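Protein DOA1 (Saccharomyces cerevisiae, PDB 3ODT) probably binds ubiquitin through its WD40 beta-propeller domain and takes part in regulating the turnover of F-box proteins. Local coordinates at residues 111-116 and 148-153; 191-196 and 231-236; 98-103 and 127-132. All blocks are in the same frame, centred on the assembly; numbering follows the deposited sequence.

In the fold
The chain folds into a beta propeller of seven four-stranded antiparallel sheets, and all three contacts join neighbouring blades. Contact 1 pairs inner strands 107-113 and 145-150; contact 2 pairs 187-194 and 228-233, so these four follow one another round the ring. Contact 3 lies further out, where 98-103 meets strand 125-130 of the 107-113 blade; it interleaves with contact 1 along the chain, their centres about 13 Å apart, touching through Val-116 and Val-128. Contact 2 comes later, its centre about 13 Å from contact 1 and 25 Å from contact 3; it touches contact 1 where Val-150 and Val-151 pack on Val-192. They tie successive blades into the ring that probably carries the ubiquitin-binding surface.

Contact 1 of 3, residues 111-116 and 148-153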
loop_
_atom_site.group_PDB
_atom_site.type_symbol
_atom_site.label_atom_id
_atom_site.label_comp_id
_atom_site.label_asym_id
_atom_site.label_seq_id
_atom_site.Cartn_x
_atom_site.Cartn_y
_atom_site.Cartn_z
ATOM N N SER A 111 -1.272 3.873 -6.021
ATOM C CA SER A 111 -1.222 5.015 -5.120
ATOM C C SER A 111 -1.822 6.225 -5.836
ATOM O O SER A 111 -1.740 6.337 -7.052
ATOM C CB SER A 111 0.234 5.286 -4.730
ATOM O OG SER A 111 0.297 6.194 -3.649
ATOM N N PHE A 112 -2.418 7.123 -5.057
ATOM C CA PHE A 112 -2.973 8.352 -5.561
ATOM C C PHE A 112 -2.464 9.532 -4.742
ATOM O O PHE A 112 -2.468 9.521 -3.506
ATOM C CB PHE A 112 -4.500 8.300 -5.515
ATOM C CG PHE A 112 -5.172 9.556 -5.944
ATOM C CD1 PHE A 112 -5.516 9.742 -7.271
ATOM C CD2 PHE A 112 -5.499 10.550 -5.030
ATOM C CE1 PHE A 112 -6.182 10.909 -7.673
ATOM C CE2 PHE A 112 -6.156 11.706 -5.438
ATOM C CZ PHE A 112 -6.474 11.880 -6.764
ATOM N N GLN A 113 -2.015 10.544 -5.461
ATOM C CA GLN A 113 -1.611 11.788 -4.839
ATOM C C GLN A 113 -1.828 12.970 -5.784
ATOM O O GLN A 113 -1.349 12.955 -6.905
ATOM C CB GLN A 113 -0.139 11.683 -4.464
ATOM C CG GLN A 113 0.298 12.640 -3.374
ATOM C CD GLN A 113 1.599 12.219 -2.788
ATOM O OE1 GLN A 113 1.675 11.209 -2.088
ATOM N NE2 GLN A 113 2.651 12.956 -3.103
ATOM N N ASP A 114 -2.553 13.985 -5.324
ATOM C CA ASP A 114 -2.631 15.265 -6.012
ATOM C C ASP A 114 -3.042 15.084 -7.476
ATOM O O ASP A 114 -2.435 15.668 -8.371
ATOM C CB ASP A 114 -1.278 15.975 -5.926
ATOM C CG ASP A 114 -0.866 16.287 -4.481
ATOM O OD1 ASP A 114 -1.702 16.835 -3.732
ATOM O OD2 ASP A 114 0.293 15.981 -4.101
ATOM N N GLY A 115 -4.051 14.245 -7.716
ATOM C CA GLY A 115 -4.584 14.045 -9.057
ATOM C C GLY A 115 -3.839 13.025 -9.893
ATOM O O GLY A 115 -4.238 12.744 -11.029
ATOM N N VAL A 116 -2.775 12.459 -9.330
ATOM C CA VAL A 116 -1.925 11.515 -10.048
ATOM C C VAL A 116 -2.138 10.108 -9.525
ATOM O O VAL A 116 -2.113 9.890 -8.330
ATOM C CB VAL A 116 -0.420 11.879 -9.909
ATOM C CG1 VAL A 116 0.438 10.886 -10.701
ATOM C CG2 VAL A 116 -0.194 13.293 -10.384
ATOM N N ALA A 148 5.381 1.796 -6.325
ATOM C CA ALA A 148 5.623 3.050 -7.015
ATOM C C ALA A 148 4.881 4.140 -6.250
ATOM O O ALA A 148 3.712 3.970 -5.828
ATOM C CB ALA A 148 5.140 2.994 -8.494
ATOM N N LYS A 149 5.567 5.254 -6.060
ATOM C CA LYS A 149 5.044 6.384 -5.294
ATOM C C LYS A 149 5.391 7.697 -5.961
ATOM O O LYS A 149 6.442 7.828 -6.614
ATOM C CB LYS A 149 5.626 6.383 -3.892
ATOM C CG LYS A 149 5.199 5.227 -3.016
ATOM C CD LYS A 149 3.715 5.249 -2.704
ATOM C CE LYS A 149 3.390 4.519 -1.397
ATOM N NZ LYS A 149 3.335 3.052 -1.526
ATOM N N VAL A 150 4.517 8.665 -5.779
ATOM C CA VAL A 150 4.789 10.010 -6.208
ATOM C C VAL A 150 5.694 10.686 -5.157
ATOM O O VAL A 150 5.384 10.700 -3.966
ATOM C CB VAL A 150 3.476 10.812 -6.339
ATOM C CG1 VAL A 150 3.788 12.289 -6.634
ATOM C CG2 VAL A 150 2.598 10.217 -7.432
ATOM N N VAL A 151 6.811 11.232 -5.605
ATOM C CA VAL A 151 7.671 12.040 -4.742
ATOM C C VAL A 151 7.190 13.495 -4.770
ATOM O O VAL A 151 6.968 14.114 -3.731
ATOM C CB VAL A 151 9.120 11.932 -5.205
ATOM C CG1 VAL A 151 10.008 12.911 -4.423
ATOM C CG2 VAL A 151 9.615 10.493 -5.017
ATOM N N SER A 152 7.010 14.026 -5.972
ATOM C CA SER A 152 6.543 15.397 -6.166
ATOM C C SER A 152 5.686 15.492 -7.431
ATOM O O SER A 152 6.187 15.277 -8.547
ATOM C CB SER A 152 7.729 16.346 -6.290
ATOM O OG SER A 152 7.282 17.616 -6.723
ATOM N N PHE A 153 4.400 15.822 -7.270
ATOM C CA PHE A 153 3.524 15.935 -8.439
ATOM C C PHE A 153 3.969 17.113 -9.307
ATOM O O PHE A 153 3.892 17.047 -10.527
ATOM C CB PHE A 153 2.024 16.045 -8.059
ATOM C CG PHE A 153 1.568 17.443 -7.786
ATOM C CD1 PHE A 153 1.041 18.226 -8.801
ATOM C CD2 PHE A 153 1.700 17.990 -6.520
ATOM C CE1 PHE A 153 0.640 19.513 -8.563
ATOM C CE2 PHE A 153 1.289 19.294 -6.262
ATOM C CZ PHE A 153 0.760 20.056 -7.282
#
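The ring of Phe-153 has Asp-114 over one face, with Asp-114 CB 4.0 Å from the ring centroid and 29° off its normal, a CH-pi contact. Phe-153 CG lies between its own backbone N and carbonyl carbon (chi1 87°), close to Asp-114 CB. The Asp-114 carboxylate is turned 48° from the ring, and Asp-114 OD2 comes to 3.4 Å from Phe-153 CD2. This pair is at the solvent-exposed end of the contact. The flat amide of Gln-113 reaches across on an extended chain and brings NE2 to 3.8 Å from Val-150 CG1; it packs there without a hydrogen bond across the contact. Deeper in, Val-116 CG1 meets Val-150 CG2 at 4.0 Å, and Val-116 CG2 lies 4.2 Å from Phe-153 CB. At the other end, Ser-111 OG touches the aliphatic stem of Lys-149 at CD, 3.7 Å away. The ammonium of that lysine turns elsewhere, to a salt bridge with Asp-147. Ser-111 CB also packs near Ala-148 O, a buried carbonyl with no partner. Asp-114 and Gly-115 form the corner of a type I' turn from Gln-113 to Val-116, closing the hairpin into strand 116-121. Strands 111-113 and 148-150 run nearly parallel, their axes 7.1 Å apart at closest, joined by side chains, as expected for inner strands of adjacent blades in a WD40 beta propeller.

Contact 2 of 3, residues 191-196 and 231-236; sequences AVVDDG and IKLLPN
Leu-233 packs on Ala-191 and Val-193 of the preceding propeller blade, across the gap between the inner strands 228-233 and 187-194. Its CB points toward 191-196, and Leu-233 CG, anti to its own carbonyl carbon (chi1 -57°), comes to 4.1 Å from Ala-191 CB. Beyond the branch, Leu-233 CD1 does most of the touching: it lies 3.7 Å from Val-192 O, and Val-193 CA is 3.9 Å away. Leu-233 CD1 also meets Val-193 CG2 at 4.0 Å, the two side chains crossing at about a right angle. One methyl thus packs against both backbone and side chain of the neighbouring strand. Deeper in, Ile-231 sends CD1 to 3.9 Å from Ala-191 N, so the small Ala-191 is met by two larger residues of the opposing strand. Ile-199, on the second strand of the Ala-191 blade, touches Ala-191, Ile-231 and Leu-233. No hydrogen bond joins the segments; Ile-231 O is buried here with no partner. Strands 191-194 and 231-233 run at 28° to each other, and the contact stops at Val-193. There a classic beta bulge sets Val-193 and Asp-194 both opposite His-197, whose ND1 bonds Asp-194 OD1. Asp-194 OD1 also closes an Asx turn, accepting from Gly-196 N at 2.8 Å on its anti side but tilted 30° out of the carboxylate plane.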
loop_
_atom_site.group_PDB
_atom_site.type_symbol
_atom_site.label_atom_id
_atom_site.label_comp_id
_atom_site.label_asym_id
_atom_site.label_seq_id
_atom_site.Cartn_x
_atom_site.Cartn_y
_atom_site.Cartn_z
ATOM N N ALA A 191 7.627 4.336 1.262
ATOM C CA ALA A 191 6.852 5.474 1.761
ATOM C C ALA A 191 7.730 6.719 1.673
ATOM O O ALA A 191 8.904 6.688 2.095
ATOM C CB ALA A 191 6.398 5.272 3.198
ATOM N N VAL A 192 7.229 7.739 0.989
ATOM C CA VAL A 192 7.939 9.002 0.877
ATOM C C VAL A 192 7.712 9.866 2.131
ATOM O O VAL A 192 6.589 10.186 2.494
ATOM C CB VAL A 192 7.521 9.747 -0.405
ATOM C CG1 VAL A 192 8.229 11.112 -0.506
ATOM C CG2 VAL A 192 7.761 8.847 -1.622
ATOM N N VAL A 193 8.789 10.198 2.819
ATOM C CA VAL A 193 8.696 11.054 3.994
ATOM C C VAL A 193 8.552 12.530 3.566
ATOM O O VAL A 193 7.630 13.247 3.980
ATOM C CB VAL A 193 9.920 10.861 4.877
ATOM C CG1 VAL A 193 9.899 11.814 6.082
ATOM C CG2 VAL A 193 10.027 9.420 5.348
ATOM N N ASP A 194 9.434 12.949 2.678
ATOM C CA ASP A 194 9.413 14.276 2.088
ATOM C C ASP A 194 10.295 14.224 0.861
ATOM O O ASP A 194 10.778 13.142 0.466
ATOM C CB ASP A 194 9.876 15.336 3.092
ATOM C CG ASP A 194 11.253 15.055 3.674
ATOM O OD1 ASP A 194 12.132 14.487 2.966
ATOM O OD2 ASP A 194 11.452 15.404 4.859
ATOM N N ASP A 195 10.514 15.377 0.221
ATOM C CA ASP A 195 11.250 15.407 -1.050
ATOM C C ASP A 195 12.661 14.847 -0.906
ATOM O O ASP A 195 13.293 14.483 -1.891
ATOM C CB ASP A 195 11.342 16.836 -1.585
ATOM C CG ASP A 195 10.040 17.308 -2.199
ATOM O OD1 ASP A 195 9.043 16.569 -2.162
ATOM O OD2 ASP A 195 10.010 18.437 -2.717
ATOM N N GLY A 196 13.160 14.794 0.326
ATOM C CA GLY A 196 14.547 14.421 0.555
ATOM C C GLY A 196 14.774 13.090 1.246
ATOM O O GLY A 196 15.911 12.730 1.498
ATOM N N ILE A 231 4.704 -0.869 4.157
ATOM C CA ILE A 231 4.995 0.144 5.150
ATOM C C ILE A 231 4.156 1.381 4.851
ATOM O O ILE A 231 3.865 1.691 3.698
ATOM C CB ILE A 231 6.475 0.564 5.154
ATOM C CG1 ILE A 231 6.972 0.829 3.738
ATOM C CG2 ILE A 231 7.318 -0.497 5.815
ATOM C CD1 ILE A 231 8.394 1.300 3.626
ATOM N N LYS A 232 3.777 2.080 5.913
ATOM C CA LYS A 232 3.044 3.335 5.852
ATOM C C LYS A 232 3.516 4.236 6.975
ATOM O O LYS A 232 4.017 3.769 7.980
ATOM C CB LYS A 232 1.530 3.141 5.987
ATOM C CG LYS A 232 0.877 2.372 4.850
ATOM C CD LYS A 232 0.812 3.184 3.567
ATOM C CE LYS A 232 0.601 2.260 2.378
ATOM N NZ LYS A 232 -0.760 1.609 2.355
ATOM N N LEU A 233 3.359 5.530 6.783
ATOM C CA LEU A 233 3.586 6.513 7.837
ATOM C C LEU A 233 2.275 6.909 8.503
ATOM O O LEU A 233 1.306 7.272 7.846
ATOM C CB LEU A 233 4.278 7.771 7.280
ATOM C CG LEU A 233 5.613 7.502 6.591
ATOM C CD1 LEU A 233 6.155 8.743 5.885
ATOM C CD2 LEU A 233 6.618 6.950 7.619
ATOM N N LEU A 234 2.259 6.825 9.828
ATOM C CA LEU A 234 1.167 7.312 10.641
ATOM C C LEU A 234 1.151 8.831 10.694
ATOM O O LEU A 234 2.140 9.500 10.399
ATOM C CB LEU A 234 1.322 6.734 12.051
ATOM C CG LEU A 234 1.018 5.243 12.123
ATOM C CD1 LEU A 234 1.604 4.637 13.385
ATOM C CD2 LEU A 234 -0.488 5.001 12.051
ATOM N N PRO A 235 0.010 9.387 11.082
ATOM C CA PRO A 235 -0.095 10.841 11.224
ATOM C C PRO A 235 1.010 11.475 12.068
ATOM O O PRO A 235 1.412 12.608 11.754
ATOM C CB PRO A 235 -1.460 11.035 11.900
ATOM C CG PRO A 235 -2.272 9.847 11.443
ATOM C CD PRO A 235 -1.284 8.702 11.276
ATOM N N ASN A 236 1.508 10.783 13.094
ATOM C CA ASN A 236 2.550 11.355 13.974
ATOM C C ASN A 236 3.970 11.049 13.465
ATOM O O ASN A 236 4.954 11.303 14.169
ATOM C CB ASN A 236 2.395 10.818 15.402
ATOM C CG ASN A 236 2.771 9.339 15.519
ATOM O OD1 ASN A 236 3.053 8.688 14.534
ATOM N ND2 ASN A 236 2.771 8.812 16.733
#

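Contact 3 of 3, residues 98-103 and 127-132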
loop_
_atom_site.group_PDB
_atom_site.type_symbol
_atom_site.label_atom_id
_atom_site.label_comp_id
_atom_site.label_asym_id
_atom_site.label_seq_id
_atom_site.Cartn_x
_atom_site.Cartn_y
_atom_site.Cartn_z
ATOM N N TYR A 98 -14.722 3.224 -15.148
ATOM C CA TYR A 98 -13.444 3.897 -15.183
ATOM C C TYR A 98 -12.388 2.828 -15.328
ATOM O O TYR A 98 -12.380 1.896 -14.581
ATOM C CB TYR A 98 -13.199 4.683 -13.916
ATOM C CG TYR A 98 -11.992 5.567 -13.831
ATOM C CD1 TYR A 98 -11.943 6.797 -14.460
ATOM C CD2 TYR A 98 -10.906 5.206 -13.080
ATOM C CE1 TYR A 98 -10.830 7.618 -14.321
ATOM C CE2 TYR A 98 -9.841 6.021 -12.951
ATOM C CZ TYR A 98 -9.805 7.248 -13.557
ATOM O OH TYR A 98 -8.733 8.023 -13.396
ATOM N N THR A 99 -11.574 2.989 -16.351
ATOM C CA THR A 99 -10.565 1.989 -16.700
ATOM C C THR A 99 -9.296 2.666 -17.188
ATOM O O THR A 99 -9.358 3.567 -18.021
ATOM C CB THR A 99 -11.069 1.068 -17.814
ATOM O OG1 THR A 99 -12.274 0.427 -17.395
ATOM C CG2 THR A 99 -10.062 0.024 -18.157
ATOM N N LEU A 100 -8.156 2.244 -16.631
ATOM C CA LEU A 100 -6.827 2.682 -17.049
ATOM C C LEU A 100 -6.153 1.467 -17.672
ATOM O O LEU A 100 -5.895 0.450 -17.023
ATOM C CB LEU A 100 -5.996 3.203 -15.885
ATOM C CG LEU A 100 -6.589 4.399 -15.137
ATOM C CD1 LEU A 100 -5.695 4.719 -13.948
ATOM C CD2 LEU A 100 -6.782 5.620 -15.995
ATOM N N ILE A 101 -5.917 1.559 -18.965
ATOM C CA ILE A 101 -5.417 0.435 -19.722
ATOM C C ILE A 101 -3.968 0.697 -20.127
ATOM O O ILE A 101 -3.625 1.804 -20.514
ATOM C CB ILE A 101 -6.294 0.181 -20.976
ATOM C CG1 ILE A 101 -5.856 -1.133 -21.628
ATOM C CG2 ILE A 101 -6.299 1.381 -21.965
ATOM C CD1 ILE A 101 -6.850 -1.657 -22.646
ATOM N N GLY A 102 -3.136 -0.327 -20.027
ATOM C CA GLY A 102 -1.773 -0.261 -20.507
ATOM C C GLY A 102 -0.810 -1.266 -19.903
ATOM O O GLY A 102 0.164 -1.640 -20.533
ATOM N N HIS A 103 -1.030 -1.693 -18.664
ATOM C CA HIS A 103 -0.129 -2.698 -18.093
ATOM C C HIS A 103 -0.282 -4.040 -18.787
ATOM O O HIS A 103 -1.362 -4.365 -19.307
ATOM C CB HIS A 103 -0.388 -2.866 -16.606
ATOM C CG HIS A 103 0.290 -1.832 -15.784
ATOM N ND1 HIS A 103 1.664 -1.717 -15.748
ATOM C CD2 HIS A 103 -0.197 -0.894 -14.933
ATOM C CE1 HIS A 103 1.989 -0.722 -14.936
ATOM N NE2 HIS A 103 0.886 -0.209 -14.433
ATOM N N LYS A 127 3.494 2.992 -14.008
ATOM C CA LYS A 127 2.849 3.884 -14.942
ATOM C C LYS A 127 2.237 5.016 -14.156
ATOM O O LYS A 127 1.706 4.829 -13.054
ATOM C CB LYS A 127 1.807 3.151 -15.790
ATOM C CG LYS A 127 2.465 2.299 -16.907
ATOM C CD LYS A 127 1.477 1.401 -17.651
ATOM C CE LYS A 127 2.125 0.750 -18.876
ATOM N NZ LYS A 127 3.476 0.167 -18.697
ATOM N N VAL A 128 2.296 6.202 -14.740
ATOM C CA VAL A 128 1.762 7.400 -14.115
ATOM C C VAL A 128 0.615 7.907 -14.975
ATOM O O VAL A 128 0.756 8.096 -16.211
ATOM C CB VAL A 128 2.823 8.509 -14.041
ATOM C CG1 VAL A 128 2.214 9.824 -13.468
ATOM C CG2 VAL A 128 4.002 8.039 -13.234
ATOM N N TRP A 129 -0.532 8.098 -14.329
ATOM C CA TRP A 129 -1.786 8.400 -15.018
ATOM C C TRP A 129 -2.415 9.678 -14.473
ATOM O O TRP A 129 -2.401 9.921 -13.273
ATOM C CB TRP A 129 -2.797 7.271 -14.827
ATOM C CG TRP A 129 -2.279 5.877 -14.880
ATOM C CD1 TRP A 129 -1.612 5.228 -13.887
ATOM C CD2 TRP A 129 -2.443 4.916 -15.948
ATOM N NE1 TRP A 129 -1.336 3.950 -14.271
ATOM C CE2 TRP A 129 -1.817 3.727 -15.534
ATOM C CE3 TRP A 129 -3.016 4.961 -17.211
ATOM C CZ2 TRP A 129 -1.785 2.577 -16.318
ATOM C CZ3 TRP A 129 -2.971 3.817 -18.011
ATOM C CH2 TRP A 129 -2.358 2.637 -17.546
ATOM N N LYS A 130 -2.943 10.495 -15.367
ATOM C CA LYS A 130 -3.673 11.692 -14.988
ATOM C C LYS A 130 -4.885 11.810 -15.870
ATOM O O LYS A 130 -4.815 11.587 -17.076
ATOM C CB LYS A 130 -2.808 12.940 -15.157
ATOM C CG LYS A 130 -1.470 12.864 -14.437
ATOM C CD LYS A 130 -0.635 14.123 -14.717
ATOM C CE LYS A 130 0.672 14.093 -13.985
ATOM N NZ LYS A 130 1.486 15.340 -14.189
ATOM N N GLU A 131 -6.001 12.166 -15.254
ATOM C CA GLU A 131 -7.254 12.367 -15.967
ATOM C C GLU A 131 -7.596 11.172 -16.867
ATOM O O GLU A 131 -8.131 11.337 -17.972
ATOM C CB GLU A 131 -7.188 13.676 -16.758
ATOM C CG GLU A 131 -7.214 14.909 -15.843
ATOM C CD GLU A 131 -6.743 16.197 -16.514
ATOM O OE1 GLU A 131 -6.498 16.197 -17.741
ATOM O OE2 GLU A 131 -6.621 17.218 -15.803
ATOM N N GLY A 132 -7.292 9.965 -16.398
ATOM C CA GLY A 132 -7.775 8.746 -17.048
ATOM C C GLY A 132 -6.860 8.267 -18.164
ATOM O O GLY A 132 -7.194 7.360 -18.935
#
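Leu-100 lies over one face of the Trp-129 indole, its CB 3.8 Å from the centroid of the six-membered ring and 14° off the normal. Leu-100 CD1 extends the cover to Trp-129 CG at 3.7 Å, while CD2 packs against the backbone of Gly-132. Trp-129 CG is anti to its own carbonyl carbon (chi1 -40°), which places the start of the indole beside Leu-100 CD1. At the edge of the indole, in its plane, Ile-101 O lies 3.3 Å from Trp-129 CZ3. Gly-102 N also meets this edge, the backbone there (phi 159°) lying close against the indole. One face of the His-103 ring is covered by the stem of Lys-127, with Lys-127 CD 3.5 Å from the centroid, over the middle of the ring. The lysine ammonium is drawn off to Asn-137 OD1 and Thr-125 OG1. In the second shell, Ser-119 OG is hydrogen-bonded to both Trp-129 NE1 and His-103 NE2, and Asp-123 OD2 holds His-103 ND1. This is the Trp-Ser-His-Asp hydrogen-bonded tetrad of WD40 repeats, with His-103 from the Gly-His pair. An alanine in place of Trp-129 would probably open a gap beneath Leu-100 and leave Ser-119 OG without its indole mate. With both nitrogens engaged, the imidazole is fixed in rotation, and the carboxylate of Asp-123 would probably polarise it toward Ser-119.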